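Local atomic coordinates of putative transcriptional regulator (Streptomyces coelicolor, PDB entry 2ZB9), a protein that probably binds regulatory DNA as a helix-turn-helix transcription factor of the TetR family. Residues A[73-78]-A[103-108]; A[97-102]-A[172-177]. One frame throughout, in Å; residues are numbered along the deposited sequence.

Contact 1 (A[73-78]-A[103-108]); sequences DGYFHA and THVMTR
Tyr-75 swings its ring out with CG anti to the backbone N (chi1 -174°), and Val-105 turns CG1 into the matching position on its own helix (chi1 167°), so that phenol and methyl group advance on each other from opposite directions. The two helices involved belong to the all-helical TetR-family fold: 67-83, which follows the predicted helix-turn-helix of residues 45-64, and 91-108, in the C-terminal domain. They stand well apart here, with CA of Tyr-75 11.5 Å from CA of Val-105, and the long, rigid tyrosine side chain spans most of that distance. Tyrosine suits the task because its ring ends in the OH, which comes 3.6 Å from CG1 of Val-105. That is a van der Waals contact and involves no hydrogen bond. Valine fits the receiving side: its branch at CB presents one methyl to the incoming phenol while CG2 sits beside the backbone N. One residue on, the flexible chain of Met-106 bends round to place SD 4.2 Å from the same Tyr-75 OH, a looser approach that adds a second apolar neighbour. All three side chains are buried. Leu-36 and Leu-37 of helix 20-39, together with Ile-114 and Leu-115 of helix 110-122, also pack on Tyr-75, whose ring meets that of Tyr-136 as well. The phenol thus lies where the DNA-binding end of the chain and the C-terminal domain come together. Within segment 103-108, Thr-103 O accepts two bonds. Thr-107 N reaches it at 2.9 Å in the usual helical way, while the hydroxyl of Thr-107 comes from the other face of the carbonyl plane, with OG1 donating to Thr-103 O at 2.7 Å.

Contact 2 (A[97-102]-A[172-177]); sequences AQLRAF and GAVYHR
Phe-102 N donates to Gln-98 O at 2.9 Å, a helical bond that fixes the backbone from which the Phe-102 ring sets out toward Val-174 and Tyr-175. No hydrogen bond crosses the contact, which is made by apolar and aromatic side chains. The segments of helices 91-108 and 163-179 run nearly parallel, crossing at -22°, with axes 11.8 Å apart at their closest approach. Such a separation has to be filled by bulky residues, and phenylalanine, with CG anti to its own N (chi1 177°), extends far enough to do it. Its far end points at Tyr-175 in an edge-to-face (T-shaped) pair, planes at 71°. Phe-102 CZ stands 3.6 Å from Tyr-175 CZ, over one face of the tyrosine ring but offset toward its rim, an approach that sets ring hydrogens against the pi cloud. The branched Val-174 meets the same ring with CB at its edge, in the plane, and CG1 approaching obliquely, 3.6 Å from CE2 of Phe-102. Leu-99 adds a looser contact, its CD1 lying 4.5 Å from Val-174 CG2. With an alanine here in place of Phe-102, the Tyr-175 face and the Val-174 methyl would probably lose their shared neighbour, leaving a gap between the helices. Trp-171 meets the Phe-102 ring edge-to-face as well, while the Tyr-175 ring lies nearly parallel to that of His-176 of the second subunit. The aromatic cluster therefore links the interior of the C-terminal domain to the dimer interface, and helix-to-helix association between subunits is characteristic of TetR-family dimers.

Along the chain the segments come in the order 73-78, 97-102, 103-108, 172-177, so the two contacts interlock. Helix 91-108 is common to both: residues 97-102 of it face helix 163-179 in contact 2, and residues 103-108 face helix 67-83 in contact 1. The centres lie 11 Å apart, and the contacts meet directly where Met-106 CE packs 3.9 Å from Tyr-175 CE1. Both are buried and neither has a hydrogen bond across it; they form a continuous core from the helix that follows the predicted helix-turn-helix in the chain, through helix 91-108, to a helix at the subunit interface. This continuity is consistent with the coupling between DNA-binding and C-terminal domains known in the TetR family.

Contact 1 (A[73-78]-A[103-108])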
loop_
_atom_site.group_PDB
_atom_site.type_symbol
_atom_site.label_atom_id
_atom_site.label_comp_id
_atom_site.label_asym_id
_atom_site.label_seq_id
_atom_site.Cartn_x
_atom_site.Cartn_y
_atom_site.Cartn_z
ATOM N N ASP A 73 6.518 0.323 18.157
ATOM C CA ASP A 73 5.706 0.341 19.368
ATOM C C ASP A 73 5.513 1.787 19.827
ATOM O O ASP A 73 4.412 2.183 20.215
ATOM C CB ASP A 73 6.381 -0.482 20.466
ATOM C CG ASP A 73 5.399 -0.993 21.513
ATOM O OD1 ASP A 73 4.174 -0.769 21.373
ATOM O OD2 ASP A 73 5.864 -1.634 22.479
ATOM N N GLY A 74 6.582 2.579 19.776
ATOM C CA GLY A 74 6.464 3.973 20.175
ATOM C C GLY A 74 5.529 4.715 19.230
ATOM O O GLY A 74 4.711 5.541 19.653
ATOM N N TYR A 75 5.632 4.416 17.941
ATOM C CA TYR A 75 4.785 5.080 16.962
ATOM C C TYR A 75 3.316 4.751 17.185
ATOM O O TYR A 75 2.476 5.647 17.218
ATOM C CB TYR A 75 5.180 4.682 15.540
ATOM C CG TYR A 75 4.415 5.456 14.495
ATOM C CD1 TYR A 75 4.747 6.777 14.197
ATOM C CD2 TYR A 75 3.317 4.890 13.852
ATOM C CE1 TYR A 75 3.996 7.520 13.283
ATOM C CE2 TYR A 75 2.562 5.619 12.942
ATOM C CZ TYR A 75 2.903 6.930 12.664
ATOM O OH TYR A 75 2.134 7.648 11.778
ATOM N N PHE A 76 3.004 3.469 17.351
ATOM C CA PHE A 76 1.617 3.064 17.567
ATOM C C PHE A 76 0.991 3.833 18.736
ATOM O O PHE A 76 -0.122 4.356 18.633
ATOM C CB PHE A 76 1.543 1.549 17.813
ATOM C CG PHE A 76 0.154 1.047 18.095
ATOM C CD1 PHE A 76 -0.402 1.162 19.373
ATOM C CD2 PHE A 76 -0.612 0.476 17.078
ATOM C CE1 PHE A 76 -1.701 0.720 19.633
ATOM C CE2 PHE A 76 -1.909 0.031 17.325
ATOM C CZ PHE A 76 -2.460 0.152 18.609
ATOM N N HIS A 77 1.714 3.914 19.845
ATOM C CA HIS A 77 1.205 4.622 21.014
ATOM C C HIS A 77 1.175 6.146 20.876
ATOM O O HIS A 77 0.412 6.819 21.560
ATOM C CB HIS A 77 2.003 4.193 22.244
ATOM C CG HIS A 77 1.743 2.773 22.637
ATOM N ND1 HIS A 77 0.616 2.392 23.333
ATOM C CD2 HIS A 77 2.406 1.631 22.340
ATOM C CE1 HIS A 77 0.595 1.077 23.446
ATOM N NE2 HIS A 77 1.669 0.591 22.851
ATOM N N ALA A 78 1.990 6.688 19.979
ATOM C CA ALA A 78 2.012 8.131 19.767
ATOM C C ALA A 78 0.805 8.625 18.957
ATOM O O ALA A 78 0.347 9.748 19.151
ATOM C CB ALA A 78 3.303 8.532 19.061
ATOM N N THR A 103 -5.387 10.979 7.491
ATOM C CA THR A 103 -4.789 11.725 6.394
ATOM C C THR A 103 -3.927 12.868 6.913
ATOM O O THR A 103 -2.846 13.127 6.388
ATOM C CB THR A 103 -5.884 12.273 5.449
ATOM O OG1 THR A 103 -6.475 11.176 4.741
ATOM C CG2 THR A 103 -5.297 13.258 4.443
ATOM N N HIS A 104 -4.404 13.553 7.945
ATOM C CA HIS A 104 -3.645 14.651 8.522
ATOM C C HIS A 104 -2.311 14.109 9.034
ATOM O O HIS A 104 -1.250 14.662 8.743
ATOM C CB HIS A 104 -4.415 15.288 9.679
ATOM C CG HIS A 104 -3.642 16.351 10.398
ATOM N ND1 HIS A 104 -3.525 17.638 9.920
ATOM C CD2 HIS A 104 -2.913 16.304 11.538
ATOM C CE1 HIS A 104 -2.756 18.340 10.735
ATOM N NE2 HIS A 104 -2.371 17.554 11.724
ATOM N N VAL A 105 -2.371 13.023 9.798
ATOM C CA VAL A 105 -1.161 12.409 10.331
ATOM C C VAL A 105 -0.190 12.010 9.227
ATOM O O VAL A 105 1.003 12.309 9.294
ATOM C CB VAL A 105 -1.485 11.140 11.162
ATOM C CG1 VAL A 105 -0.200 10.350 11.437
ATOM C CG2 VAL A 105 -2.142 11.532 12.480
ATOM N N MET A 106 -0.708 11.347 8.199
ATOM C CA MET A 106 0.128 10.866 7.100
ATOM C C MET A 106 0.689 11.902 6.123
ATOM O O MET A 106 1.719 11.653 5.489
ATOM C CB MET A 106 -0.634 9.793 6.318
ATOM C CG MET A 106 -1.071 8.596 7.168
ATOM S SD MET A 106 0.324 7.771 7.987
ATOM C CE MET A 106 1.014 6.877 6.628
ATOM N N THR A 107 0.040 13.060 6.003
ATOM C CA THR A 107 0.499 14.082 5.056
ATOM C C THR A 107 1.007 15.390 5.662
ATOM O O THR A 107 1.807 16.090 5.039
ATOM C CB THR A 107 -0.624 14.469 4.059
ATOM O OG1 THR A 107 -1.728 15.022 4.784
ATOM C CG2 THR A 107 -1.101 13.263 3.270
ATOM N N ARG A 108 0.538 15.730 6.857
ATOM C CA ARG A 108 0.927 16.984 7.511
ATOM C C ARG A 108 1.748 16.767 8.775
ATOM O O ARG A 108 1.910 17.678 9.580
ATOM C CB ARG A 108 -0.331 17.785 7.862
ATOM C CG ARG A 108 -1.279 17.962 6.689
ATOM C CD ARG A 108 -0.673 18.867 5.633
ATOM N NE ARG A 108 -1.236 18.621 4.308
ATOM C CZ ARG A 108 -1.083 19.437 3.268
ATOM N NH1 ARG A 108 -0.387 20.560 3.402
ATOM N NH2 ARG A 108 -1.615 19.124 2.092
#

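Contact 2 (A[97-102]-A[172-177])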
loop_
_atom_site.group_PDB
_atom_site.type_symbol
_atom_site.label_atom_id
_atom_site.label_comp_id
_atom_site.label_asym_id
_atom_site.label_seq_id
_atom_site.Cartn_x
_atom_site.Cartn_y
_atom_site.Cartn_z
ATOM N N ALA A 97 -14.460 11.121 9.781
ATOM C CA ALA A 97 -13.669 11.759 10.832
ATOM C C ALA A 97 -12.352 11.031 11.076
ATOM O O ALA A 97 -11.314 11.664 11.237
ATOM C CB ALA A 97 -14.470 11.831 12.129
ATOM N N GLN A 98 -12.387 9.702 11.095
ATOM C CA GLN A 98 -11.168 8.929 11.337
ATOM C C GLN A 98 -10.215 8.986 10.143
ATOM O O GLN A 98 -9.014 9.152 10.323
ATOM C CB GLN A 98 -11.523 7.474 11.672
ATOM C CG GLN A 98 -10.425 6.668 12.369
ATOM C CD GLN A 98 -9.267 6.314 11.459
ATOM O OE1 GLN A 98 -9.423 6.237 10.243
ATOM N NE2 GLN A 98 -8.099 6.070 12.048
ATOM N N LEU A 99 -10.741 8.849 8.929
ATOM C CA LEU A 99 -9.897 8.899 7.734
ATOM C C LEU A 99 -9.235 10.273 7.592
ATOM O O LEU A 99 -8.115 10.377 7.086
ATOM C CB LEU A 99 -10.699 8.607 6.455
ATOM C CG LEU A 99 -10.782 7.220 5.800
ATOM C CD1 LEU A 99 -9.435 6.503 5.904
ATOM C CD2 LEU A 99 -11.867 6.402 6.452
ATOM N N ARG A 100 -9.924 11.328 8.024
ATOM C CA ARG A 100 -9.351 12.676 7.936
ATOM C C ARG A 100 -8.227 12.872 8.947
ATOM O O ARG A 100 -7.209 13.491 8.640
ATOM C CB ARG A 100 -10.436 13.739 8.122
ATOM C CG ARG A 100 -11.234 13.978 6.842
ATOM C CD ARG A 100 -12.532 14.740 7.074
ATOM N NE ARG A 100 -13.267 14.837 5.815
ATOM C CZ ARG A 100 -14.569 15.085 5.703
ATOM N NH1 ARG A 100 -15.319 15.275 6.782
ATOM N NH2 ARG A 100 -15.123 15.129 4.499
ATOM N N ALA A 101 -8.403 12.344 10.154
ATOM C CA ALA A 101 -7.355 12.454 11.163
ATOM C C ALA A 101 -6.158 11.630 10.659
ATOM O O ALA A 101 -4.999 12.027 10.811
ATOM C CB ALA A 101 -7.860 11.921 12.505
ATOM N N PHE A 102 -6.452 10.494 10.032
ATOM C CA PHE A 102 -5.419 9.617 9.487
ATOM C C PHE A 102 -4.648 10.345 8.393
ATOM O O PHE A 102 -3.420 10.325 8.361
ATOM C CB PHE A 102 -6.061 8.355 8.907
ATOM C CG PHE A 102 -5.086 7.416 8.262
ATOM C CD1 PHE A 102 -4.152 6.730 9.028
ATOM C CD2 PHE A 102 -5.114 7.198 6.886
ATOM C CE1 PHE A 102 -3.258 5.829 8.432
ATOM C CE2 PHE A 102 -4.227 6.303 6.280
ATOM C CZ PHE A 102 -3.299 5.618 7.057
ATOM N N GLY A 172 -6.071 1.114 3.053
ATOM C CA GLY A 172 -5.154 0.543 2.080
ATOM C C GLY A 172 -5.020 1.422 0.846
ATOM O O GLY A 172 -3.925 1.573 0.302
ATOM N N ALA A 173 -6.142 1.991 0.404
ATOM C CA ALA A 173 -6.174 2.881 -0.762
ATOM C C ALA A 173 -5.327 4.121 -0.502
ATOM O O ALA A 173 -4.656 4.621 -1.403
ATOM C CB ALA A 173 -7.617 3.299 -1.069
ATOM N N VAL A 174 -5.382 4.629 0.727
ATOM C CA VAL A 174 -4.603 5.807 1.109
ATOM C C VAL A 174 -3.116 5.445 1.129
ATOM O O VAL A 174 -2.285 6.163 0.566
ATOM C CB VAL A 174 -4.993 6.317 2.521
ATOM C CG1 VAL A 174 -4.150 7.546 2.886
ATOM C CG2 VAL A 174 -6.478 6.651 2.566
ATOM N N TYR A 175 -2.784 4.336 1.787
ATOM C CA TYR A 175 -1.399 3.889 1.852
ATOM C C TYR A 175 -0.848 3.750 0.438
ATOM O O TYR A 175 0.282 4.152 0.155
ATOM C CB TYR A 175 -1.297 2.529 2.551
ATOM C CG TYR A 175 -1.274 2.577 4.066
ATOM C CD1 TYR A 175 -0.216 3.171 4.747
ATOM C CD2 TYR A 175 -2.304 2.009 4.817
ATOM C CE1 TYR A 175 -0.180 3.201 6.145
ATOM C CE2 TYR A 175 -2.282 2.034 6.215
ATOM C CZ TYR A 175 -1.215 2.634 6.870
ATOM O OH TYR A 175 -1.190 2.677 8.248
ATOM N N HIS A 176 -1.651 3.184 -0.455
ATOM C CA HIS A 176 -1.201 2.985 -1.825
ATOM C C HIS A 176 -0.894 4.288 -2.543
ATOM O O HIS A 176 0.143 4.416 -3.200
ATOM C CB HIS A 176 -2.237 2.190 -2.616
ATOM C CG HIS A 176 -1.869 1.984 -4.050
ATOM N ND1 HIS A 176 -2.475 2.669 -5.080
ATOM C CD2 HIS A 176 -0.944 1.177 -4.625
ATOM C CE1 HIS A 176 -1.941 2.292 -6.228
ATOM N NE2 HIS A 176 -1.011 1.388 -5.980
ATOM N N ARG A 177 -1.783 5.262 -2.424
ATOM C CA ARG A 177 -1.538 6.531 -3.088
ATOM C C ARG A 177 -0.349 7.220 -2.413
ATOM O O ARG A 177 0.376 7.983 -3.052
ATOM C CB ARG A 177 -2.794 7.412 -3.057
ATOM C CG ARG A 177 -2.740 8.569 -4.036
ATOM C CD ARG A 177 -4.073 9.321 -4.163
ATOM N NE ARG A 177 -5.029 8.682 -5.071
ATOM C CZ ARG A 177 -6.068 9.314 -5.616
ATOM N NH1 ARG A 177 -6.275 10.596 -5.345
ATOM N NH2 ARG A 177 -6.903 8.675 -6.426
#